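PDB 3LEC: NADB-Rossmann Superfamily protein, which is probably a tRNA (adenine(22)-N1)-methyltransferase with a Rossmann-like fold and binds a zinc ion. Local coordinates for residues W135-D140 and G164-T169; G81-E86 and N109-K114; G22-D27 and A88-T93. All coordinates share one frame; numbering follows the deposited sequence. Where two conformers were deposited one is given.

Contact 1 of 3, residues W135-D140 and G164-T169. With ZN (zinc ion), chain B.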
loop_
_atom_site.group_PDB
_atom_site.type_symbol
_atom_site.label_atom_id
_atom_site.label_comp_id
_atom_site.label_asym_id
_atom_site.label_seq_id
_atom_site.Cartn_x
_atom_site.Cartn_y
_atom_site.Cartn_z
ATOM N N TRP A 135 -12.277 1.695 3.757
ATOM C CA TRP A 135 -12.525 2.612 2.667
ATOM C C TRP A 135 -12.699 1.843 1.367
ATOM O O TRP A 135 -13.592 2.158 0.600
ATOM C CB TRP A 135 -11.419 3.644 2.527
ATOM C CG TRP A 135 -11.759 4.637 1.441
ATOM C CD1 TRP A 135 -12.384 5.838 1.603
ATOM C CD2 TRP A 135 -11.518 4.488 0.032
ATOM N NE1 TRP A 135 -12.550 6.444 0.377
ATOM C CE2 TRP A 135 -12.021 5.641 -0.600
ATOM C CE3 TRP A 135 -10.895 3.503 -0.753
ATOM C CZ2 TRP A 135 -11.931 5.844 -1.993
ATOM C CZ3 TRP A 135 -10.834 3.696 -2.149
ATOM C CH2 TRP A 135 -11.353 4.868 -2.748
ATOM N N LEU A 136 -11.851 0.842 1.132
ATOM C CA LEU A 136 -11.952 0.032 -0.071
ATOM C C LEU A 136 -13.320 -0.649 -0.146
ATOM O O LEU A 136 -14.014 -0.586 -1.187
ATOM C CB LEU A 136 -10.809 -0.976 -0.137
ATOM C CG LEU A 136 -9.417 -0.361 -0.357
ATOM C CD1 LEU A 136 -8.328 -1.380 0.032
ATOM C CD2 LEU A 136 -9.274 0.095 -1.809
ATOM N N ALA A 137 -13.715 -1.282 0.963
ATOM C CA ALA A 137 -15.013 -2.000 1.013
ATOM C C ALA A 137 -16.206 -1.103 0.741
ATOM O O ALA A 137 -17.180 -1.535 0.121
ATOM C CB ALA A 137 -15.196 -2.688 2.347
ATOM N N ALA A 138 -16.147 0.130 1.239
ATOM C CA ALA A 138 -17.254 1.076 1.132
ATOM C C ALA A 138 -17.361 1.701 -0.251
ATOM O O ALA A 138 -18.401 2.295 -0.576
ATOM C CB ALA A 138 -17.128 2.175 2.182
ATOM N N ASN A 139 -16.306 1.576 -1.062
ATOM C CA ASN A 139 -16.265 2.270 -2.351
ATOM C C ASN A 139 -16.129 1.374 -3.585
ATOM O O ASN A 139 -15.599 1.784 -4.625
ATOM C CB ASN A 139 -15.202 3.358 -2.319
ATOM C CG ASN A 139 -15.571 4.482 -1.393
ATOM O OD1 ASN A 139 -16.323 5.385 -1.766
ATOM N ND2 ASN A 139 -15.066 4.429 -0.162
ATOM N N ASP A 140 -16.631 0.141 -3.472
ATOM C CA ASP A 140 -16.716 -0.743 -4.628
ATOM C C ASP A 140 -15.295 -1.102 -5.164
ATOM O O ASP A 140 -15.080 -1.289 -6.367
ATOM C CB ASP A 140 -17.669 -0.168 -5.713
ATOM C CG ASP A 140 -19.122 -0.611 -5.521
ATOM O OD1 ASP A 140 -19.326 -1.685 -4.930
ATOM O OD2 ASP A 140 -20.064 0.084 -5.968
ATOM N N GLY A 164 -14.507 -3.886 -7.676
ATOM C CA GLY A 164 -15.342 -5.012 -7.275
ATOM C C GLY A 164 -16.098 -4.707 -6.001
ATOM O O GLY A 164 -15.657 -3.896 -5.189
ATOM N N HIS A 165 -17.245 -5.358 -5.827
ATOM C CA HIS A 165 -18.048 -5.171 -4.646
ATOM C C HIS A 165 -17.683 -6.201 -3.579
ATOM O O HIS A 165 -17.852 -7.399 -3.785
ATOM C CB HIS A 165 -19.529 -5.311 -5.008
ATOM C CG HIS A 165 -20.451 -5.052 -3.860
ATOM N ND1 HIS A 165 -21.204 -3.901 -3.754
ATOM C CD2 HIS A 165 -20.731 -5.790 -2.753
ATOM C CE1 HIS A 165 -21.916 -3.948 -2.643
ATOM N NE2 HIS A 165 -21.645 -5.082 -2.015
HETATM N N MSE A 166 -17.223 -5.726 -2.427
HETATM C CA MSE A 166 -16.635 -6.611 -1.426
HETATM C C MSE A 166 -17.297 -6.320 -0.102
HETATM O O MSE A 166 -17.493 -5.161 0.240
HETATM C CB MSE A 166 -15.132 -6.334 -1.327
HETATM C CG MSE A 166 -14.464 -6.952 -0.103
HETATM SE SE MSE A 166 -12.522 -6.590 -0.071
HETATM C CE MSE A 166 -12.535 -4.715 0.441
ATOM N N ASN A 167 -17.670 -7.357 0.631
ATOM C CA ASN A 167 -18.123 -7.177 1.999
ATOM C C ASN A 167 -17.080 -7.829 2.875
ATOM O O ASN A 167 -16.651 -8.959 2.594
ATOM C CB ASN A 167 -19.467 -7.859 2.248
ATOM C CG ASN A 167 -20.597 -7.257 1.447
ATOM O OD1 ASN A 167 -20.540 -6.109 1.017
ATOM N ND2 ASN A 167 -21.651 -8.040 1.253
ATOM N N LEU A 168 -16.635 -7.111 3.899
ATOM C CA LEU A 168 -15.671 -7.681 4.850
ATOM C C LEU A 168 -16.192 -7.650 6.281
ATOM O O LEU A 168 -16.831 -6.675 6.675
ATOM C CB LEU A 168 -14.313 -6.960 4.775
ATOM C CG LEU A 168 -13.416 -7.076 3.542
ATOM C CD1 LEU A 168 -12.085 -6.363 3.830
ATOM C CD2 LEU A 168 -13.166 -8.521 3.131
ATOM N N THR A 169 -15.905 -8.719 7.038
ATOM C CA THR A 169 -16.195 -8.783 8.475
ATOM C C THR A 169 -15.211 -7.894 9.235
ATOM O O THR A 169 -14.138 -7.546 8.706
ATOM C CB THR A 169 -16.068 -10.238 9.020
ATOM O OG1 THR A 169 -14.737 -10.712 8.834
ATOM C CG2 THR A 169 -17.027 -11.196 8.309
HETATM ZN ZN ZN B . -21.295 -2.154 -4.950
HETATM O O HOH W 1 -16.544 -2.991 -2.255
HETATM O O HOH W 2 -22.632 -0.829 -3.906
#
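His165 carries its CG anti to its own backbone N (chi1 -177°), beside the carbonyl carbon, and ND1 of its ring reaches a zinc ion that the carboxylate of Asp140 also holds. Zinc is bound by Asp140 OD1 at 2.0 Å and by His165 ND1 at 2.1 Å, with water 2 as a further ligand lying at the edge of the imidazole, in its plane. Asp140 OD2 makes a distant second approach, 2.7 Å from zinc. The carboxylate and ring planes are 52° apart. Asp140 OD1 and His165 ND1 come within 3.1 Å of each other because they share the metal, not because they share a proton.

Beside the metal site, the backbones are joined directly: Gly164 N donates to Asp140 O at 3.0 Å in an almost straight bond, approaching from well above the carbonyl plane. Water 1 makes a second tie, probably donating to Ala137 O at 2.9 Å and accepting from Met166 N at 2.8 Å.

Deeper in, the contact turns apolar. Met166, a selenomethionine, runs extended and then bends at chi3 (74°), which lays its CE against the helix, 3.8 Å from Ala137 CB and near Leu136 CB. Ile143 of the neighbouring strand also touches Met166, while Leu136 reaches Leu159 and Val161.

Asp140 directly precedes strand 141-150 and His165 follows strand 155-163, so the metal bridges the two open ends of this antiparallel hairpin. With one close carboxylate oxygen, one imidazole nitrogen and a water, the site is a mixed O/N zinc site near the surface. Coordination through ND1 implies that, if the ring is neutral, its proton probably sits on NE2, and the positive metal would be expected to offset the charge of the carboxylate.

Contact 2 of 3, residues G81-E86 and N109-K114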
loop_
_atom_site.group_PDB
_atom_site.type_symbol
_atom_site.label_atom_id
_atom_site.label_comp_id
_atom_site.label_asym_id
_atom_site.label_seq_id
_atom_site.Cartn_x
_atom_site.Cartn_y
_atom_site.Cartn_z
ATOM N N GLY A 81 -1.353 14.278 -5.305
ATOM C CA GLY A 81 -1.929 12.934 -5.421
ATOM C C GLY A 81 -2.230 12.518 -6.833
ATOM O O GLY A 81 -1.361 12.588 -7.727
ATOM N N LEU A 82 -3.483 12.131 -7.054
ATOM C CA LEU A 82 -3.847 11.525 -8.310
ATOM C C LEU A 82 -3.943 12.526 -9.468
ATOM O O LEU A 82 -4.195 12.116 -10.577
ATOM C CB LEU A 82 -5.117 10.687 -8.185
ATOM C CG LEU A 82 -5.153 9.623 -7.065
ATOM C CD1 LEU A 82 -6.220 8.633 -7.390
ATOM C CD2 LEU A 82 -3.822 8.902 -6.855
ATOM N N SER A 83 -3.749 13.820 -9.208
ATOM C CA SER A 83 -3.660 14.842 -10.260
ATOM C C SER A 83 -2.407 14.635 -11.119
ATOM O O SER A 83 -2.236 15.277 -12.162
ATOM C CB SER A 83 -3.623 16.253 -9.649
ATOM O OG SER A 83 -4.860 16.610 -9.051
ATOM N N ALA A 84 -1.510 13.753 -10.661
ATOM C CA ALA A 84 -0.272 13.454 -11.382
ATOM C C ALA A 84 -0.552 12.696 -12.691
ATOM O O ALA A 84 0.351 12.447 -13.461
ATOM C CB ALA A 84 0.665 12.652 -10.521
ATOM N N PHE A 85 -1.793 12.304 -12.935
ATOM C CA PHE A 85 -2.103 11.708 -14.253
ATOM C C PHE A 85 -3.360 12.256 -14.908
ATOM O O PHE A 85 -4.159 12.928 -14.258
ATOM C CB PHE A 85 -2.083 10.166 -14.238
ATOM C CG PHE A 85 -3.378 9.531 -13.786
ATOM C CD1 PHE A 85 -4.177 8.850 -14.694
ATOM C CD2 PHE A 85 -3.776 9.595 -12.462
ATOM C CE1 PHE A 85 -5.373 8.251 -14.281
ATOM C CE2 PHE A 85 -4.952 9.010 -12.035
ATOM C CZ PHE A 85 -5.766 8.341 -12.952
ATOM N N GLU A 86 -3.496 11.974 -16.206
ATOM C CA GLU A 86 -4.607 12.468 -17.017
ATOM C C GLU A 86 -5.138 11.332 -17.856
ATOM O O GLU A 86 -4.466 10.325 -18.037
ATOM C CB GLU A 86 -4.113 13.557 -17.973
ATOM C CG GLU A 86 -4.018 14.937 -17.384
ATOM C CD GLU A 86 -3.950 16.002 -18.470
ATOM O OE1 GLU A 86 -3.097 15.874 -19.374
ATOM O OE2 GLU A 86 -4.742 16.970 -18.403
ATOM N N ASN A 109 -9.770 8.813 -1.830
ATOM C CA ASN A 109 -11.101 9.423 -1.691
ATOM C C ASN A 109 -11.173 10.801 -2.356
ATOM O O ASN A 109 -12.113 11.078 -3.086
ATOM C CB ASN A 109 -11.533 9.498 -0.227
ATOM C CG ASN A 109 -13.049 9.702 -0.063
ATOM O OD1 ASN A 109 -13.837 8.788 -0.272
ATOM N ND2 ASN A 109 -13.443 10.898 0.335
ATOM N N ASN A 110 -10.157 11.626 -2.130
ATOM C CA ASN A 110 -10.068 12.968 -2.721
ATOM C C ASN A 110 -10.152 12.990 -4.240
ATOM O O ASN A 110 -10.628 13.968 -4.840
ATOM C CB ASN A 110 -8.794 13.687 -2.262
ATOM C CG ASN A 110 -8.869 15.184 -2.500
ATOM O OD1 ASN A 110 -9.919 15.794 -2.297
ATOM N ND2 ASN A 110 -7.774 15.774 -2.952
ATOM N N ASP A 111 -9.703 11.906 -4.862
ATOM C CA ASP A 111 -9.701 11.800 -6.318
ATOM C C ASP A 111 -10.365 10.533 -6.823
ATOM O O ASP A 111 -9.972 9.969 -7.847
ATOM C CB ASP A 111 -8.271 11.920 -6.851
ATOM C CG ASP A 111 -7.806 13.360 -6.935
ATOM O OD1 ASP A 111 -8.503 14.180 -7.578
ATOM O OD2 ASP A 111 -6.749 13.680 -6.354
ATOM N N ILE A 112 -11.411 10.116 -6.121
ATOM C CA ILE A 112 -12.097 8.865 -6.440
ATOM C C ILE A 112 -12.577 8.763 -7.897
ATOM O O ILE A 112 -12.501 7.687 -8.512
ATOM C CB ILE A 112 -13.247 8.557 -5.433
ATOM C CG1 ILE A 112 -13.793 7.147 -5.682
ATOM C CG2 ILE A 112 -14.366 9.633 -5.480
ATOM C CD1 ILE A 112 -14.530 6.539 -4.512
ATOM N N ASP A 113 -13.052 9.872 -8.458
ATOM C CA ASP A 113 -13.507 9.865 -9.855
ATOM C C ASP A 113 -12.408 9.425 -10.834
ATOM O O ASP A 113 -12.680 8.777 -11.847
ATOM C CB ASP A 113 -14.054 11.248 -10.249
ATOM C CG ASP A 113 -15.408 11.574 -9.578
ATOM O OD1 ASP A 113 -16.020 10.670 -8.960
ATOM O OD2 ASP A 113 -15.860 12.737 -9.669
ATOM N N LYS A 114 -11.163 9.781 -10.531
ATOM C CA LYS A 114 -10.028 9.424 -11.394
ATOM C C LYS A 114 -9.708 7.918 -11.446
ATOM O O LYS A 114 -8.970 7.461 -12.311
ATOM C CB LYS A 114 -8.789 10.244 -11.009
ATOM C CG LYS A 114 -9.042 11.742 -11.092
ATOM C CD LYS A 114 -7.769 12.530 -11.312
ATOM C CE LYS A 114 -7.271 12.390 -12.742
ATOM N NZ LYS A 114 -6.473 13.567 -13.143
HETATM O O HOH W 3 -5.870 16.311 -6.229
#
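Lys114 reaches across to Phe85 and Leu82, and its side chain is the easiest thread to follow. CB starts beside the ring tip, 4.1 Å from Phe85 CZ. Further out, CD passes Leu82 O at 3.7 Å. A bend at chi3 (74°) then sets CE over one face of the Phe85 ring, displaced toward its rim. At the tip, NZ donates to Phe85 O at 2.6 Å, meeting the carbonyl at a C=O...N angle of 157° and a little off its plane. The same NZ lies 5.0 Å from the centroid of the Phe85 ring, too long for more than a weak cation-pi attraction, so the backbone carbonyl is the real partner of the ammonium group.

Lys114 and Phe85 slide past one another in opposite directions: the lysine tip returns to the phenylalanine backbone while the ring tip lies at the lysine backbone, with Phe85 CZ 3.4 Å from Lys114 O. The Phe85 ring is also packed by Leu26 and Ile91.

Alongside, Leu82 and Asp111 pass each other in the same opposed manner, CB against CB at 3.6 Å. Water 3 donates to Asp111 OD2 at 2.8 Å. In the conformer given it also accepts from Ser83 OG at 3.0 Å, but Ser83 was modelled in two conformers, and this half of the bridge is doubtful as a constant feature.

Away from the metal, this is packing between connections of the sheet. Residues 81-86 lie in the loop between strands 74-78 and 93-99. Residues 109-114 leave the end of helix 101-110, and strand 93-99, that helix and strand 120-125 form a beta-alpha-beta crossover of a Rossmann-like fold of the kind seen in class I methyltransferases.

Contact 3 of 3, residues G22-D27 and A88-T93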
loop_
_atom_site.group_PDB
_atom_site.type_symbol
_atom_site.label_atom_id
_atom_site.label_comp_id
_atom_site.label_asym_id
_atom_site.label_seq_id
_atom_site.Cartn_x
_atom_site.Cartn_y
_atom_site.Cartn_z
ATOM N N GLY A 22 3.225 -5.217 -18.742
ATOM C CA GLY A 22 2.757 -4.271 -19.758
ATOM C C GLY A 22 1.972 -3.099 -19.160
ATOM O O GLY A 22 1.447 -2.264 -19.907
ATOM N N ALA A 23 1.883 -3.024 -17.823
ATOM C CA ALA A 23 1.126 -1.939 -17.176
ATOM C C ALA A 23 1.641 -0.559 -17.560
ATOM O O ALA A 23 2.820 -0.376 -17.891
ATOM C CB ALA A 23 1.121 -2.082 -15.629
ATOM N N ARG A 24 0.731 0.401 -17.523
ATOM C CA ARG A 24 1.053 1.811 -17.609
ATOM C C ARG A 24 0.691 2.302 -16.219
ATOM O O ARG A 24 -0.463 2.261 -15.826
ATOM C CB ARG A 24 0.222 2.468 -18.696
ATOM C CG ARG A 24 0.454 1.867 -20.060
ATOM C CD ARG A 24 -0.386 2.558 -21.149
ATOM N NE ARG A 24 -0.133 4.010 -21.222
ATOM C CZ ARG A 24 0.848 4.595 -21.907
ATOM N NH1 ARG A 24 1.694 3.877 -22.633
ATOM N NH2 ARG A 24 0.969 5.920 -21.877
ATOM N N LEU A 25 1.709 2.712 -15.472
ATOM C CA LEU A 25 1.653 2.801 -14.013
ATOM C C LEU A 25 1.813 4.231 -13.551
ATOM O O LEU A 25 2.649 4.948 -14.092
ATOM C CB LEU A 25 2.818 1.990 -13.434
ATOM C CG LEU A 25 3.148 2.116 -11.940
ATOM C CD1 LEU A 25 2.109 1.419 -11.115
ATOM C CD2 LEU A 25 4.528 1.544 -11.647
ATOM N N LEU A 26 1.017 4.627 -12.560
ATOM C CA LEU A 26 1.327 5.804 -11.740
ATOM C C LEU A 26 1.753 5.377 -10.333
ATOM O O LEU A 26 1.010 4.668 -9.628
ATOM C CB LEU A 26 0.137 6.766 -11.681
ATOM C CG LEU A 26 0.138 7.841 -10.581
ATOM C CD1 LEU A 26 1.117 9.016 -10.847
ATOM C CD2 LEU A 26 -1.250 8.353 -10.308
ATOM N N ASP A 27 2.937 5.847 -9.930
ATOM C CA ASP A 27 3.463 5.632 -8.568
ATOM C C ASP A 27 3.309 6.938 -7.820
ATOM O O ASP A 27 4.025 7.902 -8.093
ATOM C CB ASP A 27 4.946 5.237 -8.621
ATOM C CG ASP A 27 5.455 4.610 -7.310
ATOM O OD1 ASP A 27 4.627 4.269 -6.438
ATOM O OD2 ASP A 27 6.696 4.455 -7.154
ATOM N N ALA A 88 -5.202 11.091 -21.085
ATOM C CA ALA A 88 -4.286 10.872 -22.209
ATOM C C ALA A 88 -3.131 9.950 -21.877
ATOM O O ALA A 88 -2.475 9.428 -22.774
ATOM C CB ALA A 88 -3.762 12.217 -22.777
ATOM N N ASP A 89 -2.897 9.757 -20.578
ATOM C CA ASP A 89 -1.796 8.934 -20.098
ATOM C C ASP A 89 -2.119 7.452 -20.173
ATOM O O ASP A 89 -1.210 6.611 -20.199
ATOM C CB ASP A 89 -1.460 9.325 -18.657
ATOM C CG ASP A 89 -0.725 10.641 -18.567
ATOM O OD1 ASP A 89 0.158 10.895 -19.421
ATOM O OD2 ASP A 89 -1.015 11.411 -17.625
ATOM N N ASN A 90 -3.412 7.141 -20.225
ATOM C CA ASN A 90 -3.898 5.766 -20.326
ATOM C C ASN A 90 -3.326 4.862 -19.226
ATOM O O ASN A 90 -2.817 3.786 -19.519
ATOM C CB ASN A 90 -3.575 5.184 -21.718
ATOM C CG ASN A 90 -4.310 3.880 -21.995
ATOM O OD1 ASN A 90 -5.316 3.573 -21.346
ATOM N ND2 ASN A 90 -3.813 3.107 -22.963
ATOM N N ILE A 91 -3.386 5.331 -17.979
ATOM C CA ILE A 91 -2.901 4.575 -16.815
ATOM C C ILE A 91 -3.906 3.494 -16.448
ATOM O O ILE A 91 -5.095 3.761 -16.385
ATOM C CB ILE A 91 -2.689 5.510 -15.601
ATOM C CG1 ILE A 91 -1.640 6.582 -15.941
ATOM C CG2 ILE A 91 -2.303 4.725 -14.350
ATOM C CD1 ILE A 91 -0.231 6.049 -16.319
ATOM N N ASP A 92 -3.413 2.282 -16.230
ATOM C CA ASP A 92 -4.266 1.177 -15.828
ATOM C C ASP A 92 -3.908 0.689 -14.428
ATOM O O ASP A 92 -4.656 -0.088 -13.846
ATOM C CB ASP A 92 -4.182 0.034 -16.842
ATOM C CG ASP A 92 -2.747 -0.371 -17.156
ATOM O OD1 ASP A 92 -2.343 -0.226 -18.321
ATOM O OD2 ASP A 92 -2.024 -0.836 -16.257
ATOM N N THR A 93 -2.770 1.138 -13.893
ATOM C CA THR A 93 -2.323 0.686 -12.565
ATOM C C THR A 93 -1.768 1.836 -11.716
ATOM O O THR A 93 -0.997 2.659 -12.207
ATOM C CB THR A 93 -1.213 -0.390 -12.656
ATOM O OG1 THR A 93 -1.605 -1.447 -13.539
ATOM C CG2 THR A 93 -0.900 -0.977 -11.288
#
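Arg24 grips Asp89 O side-on with two nitrogens, NH2 at 2.8 Å and NE at 3.0 Å, the oxygen lying in the guanidinium plane; this pins the turn that enters strand 93-99 of the Rossmann-like sheet to its parallel neighbour, strand 23-28. The bend of the arginine at chi3 (57°) turns NE back toward that turn. The carboxylate of Asp89 looks elsewhere, forming a salt bridge with Arg77.

Arg24 also works through its backbone. Its O takes two donors, Asp92 N at 3.0 Å and Thr93 N at 3.2 Å, and its N gives to Asp92 OD1 at 3.2 Å on the syn side, 32° out of the carboxylate plane, and weakly to OD2. That carboxylate is steadied from within its own segment, since Thr93 OG1 donates to the anti lone pair of Asp92 OD2. The Thr93 N bond and that from Leu26 N to Thr93 O, at 2.8 Å, together make the parallel bridge of Leu25 with Thr93.

Apolar contacts add to these bonds. Ile91 lays CG2 against Leu26 CB at 4.2 Å, and on the sheet face shared by Leu25 and Thr93, Leu25 CD1 meets Thr93 CG2 at 3.9 Å.

How the contacts relate
Contact 3 is the most buried of the three, made where the loop before strand 93-99 joins the sheet, by backbone bonds, the Arg24 guanidinium and the Asp92 carboxylate. Contacts 2 and 1 are only partly buried and rely on other chemistry: a lysine tip and a water in contact 2, a metal in contact 1. Contacts 2 and 3 draw on the same connection before strand 93-99 and meet directly, Phe85 packing on Leu26 and Ile91, and Ala84 on Leu26. Contact 2 also touches contact 1, through Asn109 and Ile112 against Trp135. Contacts 1 and 3 do not touch, their nearest atoms being about 12 Å apart.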